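Local coordinates for protein Dph2 (Pyrococcus horikoshii, PDB 3LZD) that transfers the 3-amino-3-carboxypropyl group of S-adenosyl-L-methionine to a histidine of elongation factor 2, the first step of diphthamide biosynthesis, using a [4Fe-4S] cluster, at residues 48-52 against 53-57; 76-80 against 81-85; 157-161 against 162-166. All coordinates share one frame; numbering follows the deposited sequence.

Contact 1 (48-52 against 53-57)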
loop_
_atom_site.group_PDB
_atom_site.type_symbol
_atom_site.label_atom_id
_atom_site.label_comp_id
_atom_site.label_asym_id
_atom_site.label_seq_id
_atom_site.Cartn_x
_atom_site.Cartn_y
_atom_site.Cartn_z
ATOM N N LYS A 48 -23.074 -21.484 -2.302
ATOM C CA LYS A 48 -23.199 -22.748 -1.572
ATOM C C LYS A 48 -22.132 -22.902 -0.498
ATOM O O LYS A 48 -22.450 -23.178 0.663
ATOM C CB LYS A 48 -23.127 -23.947 -2.525
ATOM N N GLU A 49 -20.870 -22.734 -0.877
ATOM C CA GLU A 49 -19.788 -22.851 0.090
ATOM C C GLU A 49 -19.864 -21.772 1.164
ATOM O O GLU A 49 -19.395 -21.974 2.279
ATOM C CB GLU A 49 -18.432 -22.779 -0.611
ATOM C CG GLU A 49 -18.171 -23.972 -1.515
ATOM C CD GLU A 49 -18.313 -25.290 -0.776
ATOM O OE1 GLU A 49 -17.532 -25.531 0.172
ATOM O OE2 GLU A 49 -19.213 -26.076 -1.138
ATOM N N LEU A 50 -20.443 -20.623 0.832
ATOM C CA LEU A 50 -20.566 -19.547 1.811
ATOM C C LEU A 50 -21.736 -19.812 2.778
ATOM O O LEU A 50 -21.594 -19.612 3.987
ATOM C CB LEU A 50 -20.736 -18.195 1.109
ATOM C CG LEU A 50 -19.489 -17.557 0.462
ATOM C CD1 LEU A 50 -19.858 -16.231 -0.186
ATOM C CD2 LEU A 50 -18.413 -17.316 1.515
ATOM N N LYS A 51 -22.875 -20.271 2.248
ATOM C CA LYS A 51 -24.049 -20.574 3.077
ATOM C C LYS A 51 -23.700 -21.717 4.017
ATOM O O LYS A 51 -24.181 -21.774 5.151
ATOM C CB LYS A 51 -25.248 -21.000 2.221
ATOM C CG LYS A 51 -25.890 -19.910 1.369
ATOM C CD LYS A 51 -26.651 -18.882 2.207
ATOM C CE LYS A 51 -27.609 -18.079 1.333
ATOM N NZ LYS A 51 -28.268 -16.941 2.057
ATOM N N ARG A 52 -22.851 -22.618 3.534
ATOM C CA ARG A 52 -22.416 -23.778 4.301
ATOM C C ARG A 52 -21.604 -23.409 5.538
ATOM O O ARG A 52 -21.684 -24.090 6.557
ATOM C CB ARG A 52 -21.597 -24.718 3.414
ATOM C CG ARG A 52 -21.221 -26.042 4.071
ATOM C CD ARG A 52 -20.457 -26.944 3.099
ATOM N NE ARG A 52 -19.202 -26.333 2.675
ATOM C CZ ARG A 52 -18.189 -26.061 3.493
ATOM N NH1 ARG A 52 -17.081 -25.493 3.023
ATOM N NH2 ARG A 52 -18.279 -26.366 4.783
ATOM N N ILE A 53 -20.811 -22.345 5.475
ATOM C CA ILE A 53 -20.049 -21.983 6.664
ATOM C C ILE A 53 -20.709 -20.838 7.415
ATOM O O ILE A 53 -20.133 -20.295 8.355
ATOM C CB ILE A 53 -18.589 -21.611 6.332
ATOM C CG1 ILE A 53 -18.555 -20.438 5.346
ATOM C CG2 ILE A 53 -17.864 -22.832 5.770
ATOM C CD1 ILE A 53 -17.149 -20.017 4.947
ATOM N N GLY A 54 -21.920 -20.478 6.998
ATOM C CA GLY A 54 -22.647 -19.403 7.657
ATOM C C GLY A 54 -22.057 -18.003 7.550
ATOM O O GLY A 54 -22.206 -17.178 8.459
ATOM N N ALA A 55 -21.402 -17.709 6.433
ATOM C CA ALA A 55 -20.797 -16.398 6.251
ATOM C C ALA A 55 -21.845 -15.327 5.968
ATOM O O ALA A 55 -22.753 -15.523 5.157
ATOM C CB ALA A 55 -19.766 -16.449 5.108
ATOM N N LYS A 56 -21.708 -14.191 6.645
ATOM C CA LYS A 56 -22.627 -13.076 6.475
ATOM C C LYS A 56 -21.984 -11.862 5.806
ATOM O O LYS A 56 -22.664 -11.079 5.144
ATOM C CB LYS A 56 -23.184 -12.644 7.834
ATOM C CG LYS A 56 -24.573 -13.183 8.155
ATOM C CD LYS A 56 -24.570 -14.674 8.440
ATOM C CE LYS A 56 -25.955 -15.123 8.887
ATOM N NZ LYS A 56 -26.020 -16.582 9.169
ATOM N N ARG A 57 -20.679 -11.702 5.985
ATOM C CA ARG A 57 -19.962 -10.559 5.424
ATOM C C ARG A 57 -18.659 -11.050 4.791
ATOM O O ARG A 57 -17.799 -11.613 5.475
ATOM C CB ARG A 57 -19.670 -9.547 6.546
ATOM C CG ARG A 57 -19.046 -8.232 6.104
ATOM C CD ARG A 57 -18.693 -7.315 7.296
ATOM N NE ARG A 57 -19.837 -6.605 7.884
ATOM C CZ ARG A 57 -20.581 -7.048 8.901
ATOM N NH1 ARG A 57 -20.321 -8.219 9.478
ATOM N NH2 ARG A 57 -21.587 -6.308 9.357
#
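Ala55 and Leu50 meet through backbone and side chain alike where the helix 43-52 ends, a worked example of how a chain satisfies the last carbonyls of a helix. Ala55 N donates to Leu50 O at 3.1 Å, a nearly straight bond (166° at the hydrogen), and Gly54 N donates to Lys51 O at 3.2 Å. This pair of bonds is a Schellman motif, with Gly54 as its C-prime residue; its positive phi of 66° turns the chain back and suits glycine. Leu50 O also takes a weak bond from Ile53 N. Beside the bonds, Leu50 CD2 rests on Ala55 CB at 3.9 Å, the apolar contact that often accompanies this motif.

Arg52 settles its charge one turn back. With CG anti to the backbone N (chi1 -174°) and the chain bent at chi3, the guanidinium group grips Glu49 side-on: NE and NH1 both reach OE1, the latter at 2.9 Å in a salt bridge. OE1 lies close to the guanidinium plane, and both donors approach it from the same face of the carboxylate. Ile53 CG2 lies obliquely against this guanidinium, 3.7 Å from Arg52 NH2. Lys51 NZ, in turn, is held by Asn80 O.

The buried Leu50 packs on Ile127 of strand 126-130 and on Ala109 and Ile111 of strand 109-114, Glu49 and Arg52 touch Ile374 of strand 373-375, and the turn delivers the chain into strand 57-61.

Contact 2 (76-80 against 81-85)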
loop_
_atom_site.group_PDB
_atom_site.type_symbol
_atom_site.label_atom_id
_atom_site.label_comp_id
_atom_site.label_asym_id
_atom_site.label_seq_id
_atom_site.Cartn_x
_atom_site.Cartn_y
_atom_site.Cartn_z
ATOM N N PHE A 76 -24.545 -10.336 -6.948
ATOM C CA PHE A 76 -25.220 -11.614 -6.852
ATOM C C PHE A 76 -25.291 -12.114 -5.404
ATOM O O PHE A 76 -26.342 -12.578 -4.944
ATOM C CB PHE A 76 -24.503 -12.660 -7.710
ATOM C CG PHE A 76 -25.010 -14.053 -7.495
ATOM C CD1 PHE A 76 -26.282 -14.420 -7.940
ATOM C CD2 PHE A 76 -24.252 -14.978 -6.779
ATOM C CE1 PHE A 76 -26.793 -15.684 -7.669
ATOM C CE2 PHE A 76 -24.755 -16.248 -6.503
ATOM C CZ PHE A 76 -26.030 -16.602 -6.949
ATOM N N LEU A 77 -24.177 -12.028 -4.687
ATOM C CA LEU A 77 -24.157 -12.494 -3.310
ATOM C C LEU A 77 -25.042 -11.644 -2.383
ATOM O O LEU A 77 -25.698 -12.175 -1.482
ATOM C CB LEU A 77 -22.713 -12.552 -2.801
ATOM C CG LEU A 77 -21.793 -13.567 -3.503
ATOM C CD1 LEU A 77 -20.387 -13.463 -2.921
ATOM C CD2 LEU A 77 -22.321 -15.000 -3.310
ATOM N N GLU A 78 -25.079 -10.336 -2.618
ATOM C CA GLU A 78 -25.902 -9.451 -1.804
ATOM C C GLU A 78 -27.400 -9.712 -1.992
ATOM O O GLU A 78 -28.195 -9.421 -1.102
ATOM C CB GLU A 78 -25.609 -7.990 -2.124
ATOM C CG GLU A 78 -24.238 -7.551 -1.675
ATOM C CD GLU A 78 -24.258 -6.220 -0.954
ATOM O OE1 GLU A 78 -24.901 -5.271 -1.466
ATOM O OE2 GLU A 78 -23.625 -6.128 0.120
ATOM N N GLU A 79 -27.783 -10.239 -3.153
ATOM C CA GLU A 79 -29.190 -10.548 -3.416
ATOM C C GLU A 79 -29.531 -11.838 -2.696
ATOM O O GLU A 79 -30.677 -12.286 -2.727
ATOM C CB GLU A 79 -29.449 -10.732 -4.916
ATOM C CG GLU A 79 -29.318 -9.471 -5.740
ATOM C CD GLU A 79 -29.413 -9.744 -7.229
ATOM O OE1 GLU A 79 -28.593 -10.535 -7.745
ATOM O OE2 GLU A 79 -30.301 -9.162 -7.889
ATOM N N ASN A 80 -28.529 -12.430 -2.050
ATOM C CA ASN A 80 -28.723 -13.673 -1.326
ATOM C C ASN A 80 -28.349 -13.563 0.145
ATOM O O ASN A 80 -27.889 -14.520 0.774
ATOM C CB ASN A 80 -27.957 -14.815 -2.003
ATOM C CG ASN A 80 -28.649 -15.307 -3.275
ATOM O OD1 ASN A 80 -29.628 -16.055 -3.213
ATOM N ND2 ASN A 80 -28.152 -14.873 -4.431
ATOM N N ASN A 81 -28.545 -12.371 0.684
ATOM C CA ASN A 81 -28.311 -12.122 2.096
ATOM C C ASN A 81 -26.916 -12.236 2.644
ATOM O O ASN A 81 -26.718 -12.746 3.748
ATOM C CB ASN A 81 -29.238 -13.008 2.911
ATOM C CG ASN A 81 -30.658 -12.535 2.846
ATOM O OD1 ASN A 81 -30.997 -11.492 3.412
ATOM N ND2 ASN A 81 -31.502 -13.279 2.138
ATOM N N ILE A 82 -25.947 -11.758 1.877
ATOM C CA ILE A 82 -24.560 -11.763 2.319
ATOM C C ILE A 82 -24.016 -10.370 2.022
ATOM O O ILE A 82 -24.080 -9.907 0.886
ATOM C CB ILE A 82 -23.747 -12.832 1.579
ATOM C CG1 ILE A 82 -24.354 -14.210 1.875
ATOM C CG2 ILE A 82 -22.278 -12.772 2.011
ATOM C CD1 ILE A 82 -23.620 -15.368 1.251
ATOM N N GLU A 83 -23.534 -9.682 3.052
ATOM C CA GLU A 83 -22.988 -8.346 2.857
ATOM C C GLU A 83 -21.634 -8.538 2.178
ATOM O O GLU A 83 -20.854 -9.398 2.574
ATOM C CB GLU A 83 -22.834 -7.638 4.202
ATOM C CG GLU A 83 -22.314 -6.211 4.122
ATOM C CD GLU A 83 -22.435 -5.472 5.454
ATOM O OE1 GLU A 83 -22.074 -6.064 6.493
ATOM O OE2 GLU A 83 -22.883 -4.300 5.459
ATOM N N VAL A 84 -21.369 -7.736 1.155
ATOM C CA VAL A 84 -20.133 -7.853 0.398
ATOM C C VAL A 84 -19.339 -6.554 0.283
ATOM O O VAL A 84 -19.901 -5.499 -0.010
ATOM C CB VAL A 84 -20.443 -8.361 -1.029
ATOM C CG1 VAL A 84 -19.157 -8.503 -1.840
ATOM C CG2 VAL A 84 -21.185 -9.687 -0.941
ATOM N N PHE A 85 -18.035 -6.651 0.538
ATOM C CA PHE A 85 -17.101 -5.529 0.425
ATOM C C PHE A 85 -16.108 -5.926 -0.688
ATOM O O PHE A 85 -15.741 -7.098 -0.813
ATOM C CB PHE A 85 -16.273 -5.333 1.709
ATOM C CG PHE A 85 -17.070 -4.933 2.931
ATOM C CD1 PHE A 85 -16.465 -4.964 4.186
ATOM C CD2 PHE A 85 -18.406 -4.554 2.844
ATOM C CE1 PHE A 85 -17.176 -4.632 5.346
ATOM C CE2 PHE A 85 -19.127 -4.217 4.001
ATOM C CZ PHE A 85 -18.502 -4.262 5.255
#
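Glu78 reaches across Val84 at a slant, its CG 3.8 Å from Val84 CG2, and places its carboxylate against the backbone of the following strand. A bend at chi2 (-134°) swings the acid round to this position, where OE2 accepts from Val84 N at 3.0 Å. The amide meets the anti side of the carboxylate, 17° out of its plane, in a fairly straight bond. Leu77 CB packs on the same Val84 CG2 at 3.7 Å, so that one methyl branch lies against two consecutive helix residues.

These residues form the return of a beta-alpha-beta unit, in which helix 67-78 leads from strand 57-61 to the neighbouring parallel strand 83-87. The turn between helix and strand is held by weak backbone bonds, Asn81 N to Glu78 O and Ile82 N to Leu77 O, and Asn81 takes a positive phi. Glu78 OE1 forms salt bridges with Arg298 and Lys291 of the second subunit, so one carboxylate holds Val84 N with one oxygen and the second subunit with the other.

On the helix side, the Asn80 amide folds back: ND2 donates to Phe76 O at 3.0 Å, with the acceptor near the amide plane, and lies 3.6 Å above one face of the Phe76 ring, offset toward its rim.

Contact 3 (157-161 against 162-166)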
loop_
_atom_site.group_PDB
_atom_site.type_symbol
_atom_site.label_atom_id
_atom_site.label_comp_id
_atom_site.label_asym_id
_atom_site.label_seq_id
_atom_site.Cartn_x
_atom_site.Cartn_y
_atom_site.Cartn_z
ATOM N N VAL A 157 7.356 -30.710 -19.442
ATOM C CA VAL A 157 6.308 -29.808 -19.905
ATOM C C VAL A 157 5.792 -28.930 -18.773
ATOM O O VAL A 157 5.456 -29.420 -17.690
ATOM C CB VAL A 157 5.161 -30.612 -20.556
ATOM C CG1 VAL A 157 4.046 -29.685 -21.019
ATOM C CG2 VAL A 157 5.716 -31.387 -21.754
ATOM N N THR A 158 5.730 -27.630 -19.050
ATOM C CA THR A 158 5.315 -26.622 -18.081
ATOM C C THR A 158 4.374 -25.605 -18.700
ATOM O O THR A 158 4.356 -25.419 -19.920
ATOM C CB THR A 158 6.530 -25.816 -17.560
ATOM O OG1 THR A 158 7.158 -25.138 -18.657
ATOM C CG2 THR A 158 7.557 -26.727 -16.926
ATOM N N THR A 159 3.596 -24.944 -17.848
ATOM C CA THR A 159 2.678 -23.910 -18.294
ATOM C C THR A 159 2.306 -23.047 -17.089
ATOM O O THR A 159 2.754 -23.309 -15.973
ATOM C CB THR A 159 1.404 -24.517 -18.942
ATOM O OG1 THR A 159 0.663 -23.476 -19.584
ATOM C CG2 THR A 159 0.513 -25.186 -17.907
ATOM N N THR A 160 1.522 -22.005 -17.321
ATOM C CA THR A 160 1.076 -21.127 -16.247
ATOM C C THR A 160 -0.336 -21.576 -15.835
ATOM O O THR A 160 -0.989 -22.351 -16.536
ATOM C CB THR A 160 0.976 -19.659 -16.712
ATOM O OG1 THR A 160 0.126 -19.600 -17.863
ATOM C CG2 THR A 160 2.349 -19.084 -17.052
ATOM N N ALA A 161 -0.807 -21.038 -14.718
ATOM C CA ALA A 161 -2.116 -21.369 -14.152
ATOM C C ALA A 161 -3.277 -21.378 -15.131
ATOM O O ALA A 161 -4.080 -22.299 -15.140
ATOM C CB ALA A 161 -2.426 -20.394 -12.994
ATOM N N GLN A 162 -3.362 -20.359 -15.971
ATOM C CA GLN A 162 -4.468 -20.244 -16.921
ATOM C C GLN A 162 -4.590 -21.337 -17.982
ATOM O O GLN A 162 -5.663 -21.487 -18.589
ATOM C CB GLN A 162 -4.419 -18.875 -17.607
ATOM C CG GLN A 162 -3.242 -18.706 -18.540
ATOM C CD GLN A 162 -3.187 -17.319 -19.141
ATOM O OE1 GLN A 162 -4.166 -16.838 -19.707
ATOM N NE2 GLN A 162 -2.038 -16.671 -19.025
ATOM N N HIS A 163 -3.515 -22.092 -18.219
ATOM C CA HIS A 163 -3.567 -23.172 -19.208
ATOM C C HIS A 163 -3.352 -24.541 -18.569
ATOM O O HIS A 163 -3.223 -25.549 -19.275
ATOM C CB HIS A 163 -2.495 -22.963 -20.288
ATOM C CG HIS A 163 -2.609 -21.654 -21.002
ATOM N ND1 HIS A 163 -3.766 -21.249 -21.630
ATOM C CD2 HIS A 163 -1.722 -20.646 -21.157
ATOM C CE1 HIS A 163 -3.587 -20.043 -22.137
ATOM N NE2 HIS A 163 -2.356 -19.655 -21.864
ATOM N N ILE A 164 -3.329 -24.576 -17.236
ATOM C CA ILE A 164 -3.067 -25.810 -16.492
ATOM C C ILE A 164 -4.025 -26.964 -16.774
ATOM O O ILE A 164 -3.614 -28.122 -16.795
ATOM C CB ILE A 164 -3.003 -25.516 -14.949
ATOM C CG1 ILE A 164 -2.281 -26.653 -14.221
ATOM C CG2 ILE A 164 -4.388 -25.316 -14.386
ATOM C CD1 ILE A 164 -0.776 -26.707 -14.488
ATOM N N HIS A 165 -5.295 -26.656 -17.007
ATOM C CA HIS A 165 -6.275 -27.691 -17.299
ATOM C C HIS A 165 -5.965 -28.317 -18.648
ATOM O O HIS A 165 -6.436 -29.399 -18.941
ATOM C CB HIS A 165 -7.687 -27.103 -17.331
ATOM C CG HIS A 165 -7.839 -25.955 -18.282
ATOM N ND1 HIS A 165 -7.085 -24.806 -18.182
ATOM C CD2 HIS A 165 -8.649 -25.782 -19.355
ATOM C CE1 HIS A 165 -7.424 -23.972 -19.151
ATOM N NE2 HIS A 165 -8.371 -24.541 -19.877
ATOM N N GLN A 166 -5.163 -27.635 -19.461
ATOM C CA GLN A 166 -4.811 -28.150 -20.782
ATOM C C GLN A 166 -3.572 -29.050 -20.793
ATOM O O GLN A 166 -3.247 -29.646 -21.817
ATOM C CB GLN A 166 -4.593 -26.983 -21.751
ATOM C CG GLN A 166 -5.857 -26.222 -22.137
ATOM C CD GLN A 166 -6.596 -26.848 -23.300
ATOM O OE1 GLN A 166 -5.982 -27.273 -24.286
ATOM N NE2 GLN A 166 -7.919 -26.884 -23.209
#
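Thr159 and His163 meet nearly at right angles in the turn that follows strand 154-159 and leads to helix 167-176, a strand-to-helix connection in a beta-alpha-beta arrangement whose next strand, 180-182, runs parallel beside the first. Two backbone bonds fold the turn: His163 N donates to Thr160 O at 3.0 Å, and Ile164 N to Ala161 O at 3.2 Å.

Thr159 can be followed outward from its CB, which points toward the turn and forks there. One branch, OG1, stands anti to the backbone N (chi1 -169°) and comes to 3.3 Å from His163 CB; its polar partner is Ile214 O, in strand 210-214, to which it is hydrogen-bonded. The other, CG2, turns to the residue beyond and lies 3.9 Å from Ile164 CA, with Ile164 CD1 at a similar distance. The oxygen thus ties the end of strand 154-159 to strand 210-214, while both branches touch the turn. A valine here would probably leave Ile214 O without its hydroxyl partner and crowd His163 CB with a methyl.

The site of the cluster is not far: the side chain of Ala161 is about 9 Å from the iron-sulfur cluster, and that of Thr160 about 5 Å from a bound sulfate, probably from the crystallisation liquor. Thr160 and Gln162 run side by side, pointing the same way, with OG1 of Thr160 3.5 Å from Gln162 CG. That same Gln162 CG also lies over the centre of one face of the His163 ring, 3.5 Å above its plane.

Overall arrangement
Contacts 1, 2 and 3 follow one another along the chain, each between neighbouring segments. Contacts 1 and 2 are adjacent, their centres 10 Å apart, and both deliver the chain from a helix into a strand of the same five-stranded sheet: 57-61 and 83-87 lie side by side, and Arg57 NE meets Glu83 OE1 in a salt bridge at 2.7 Å. Strand 83-87 is outermost within its chain, and the second subunit extends the sheet there. Contact 3 belongs to another five-stranded sheet of matching strand order, consistent with gene triplication; its centre is 31 Å from contact 1 and 33 Å from contact 2, and it lies nearer the cluster.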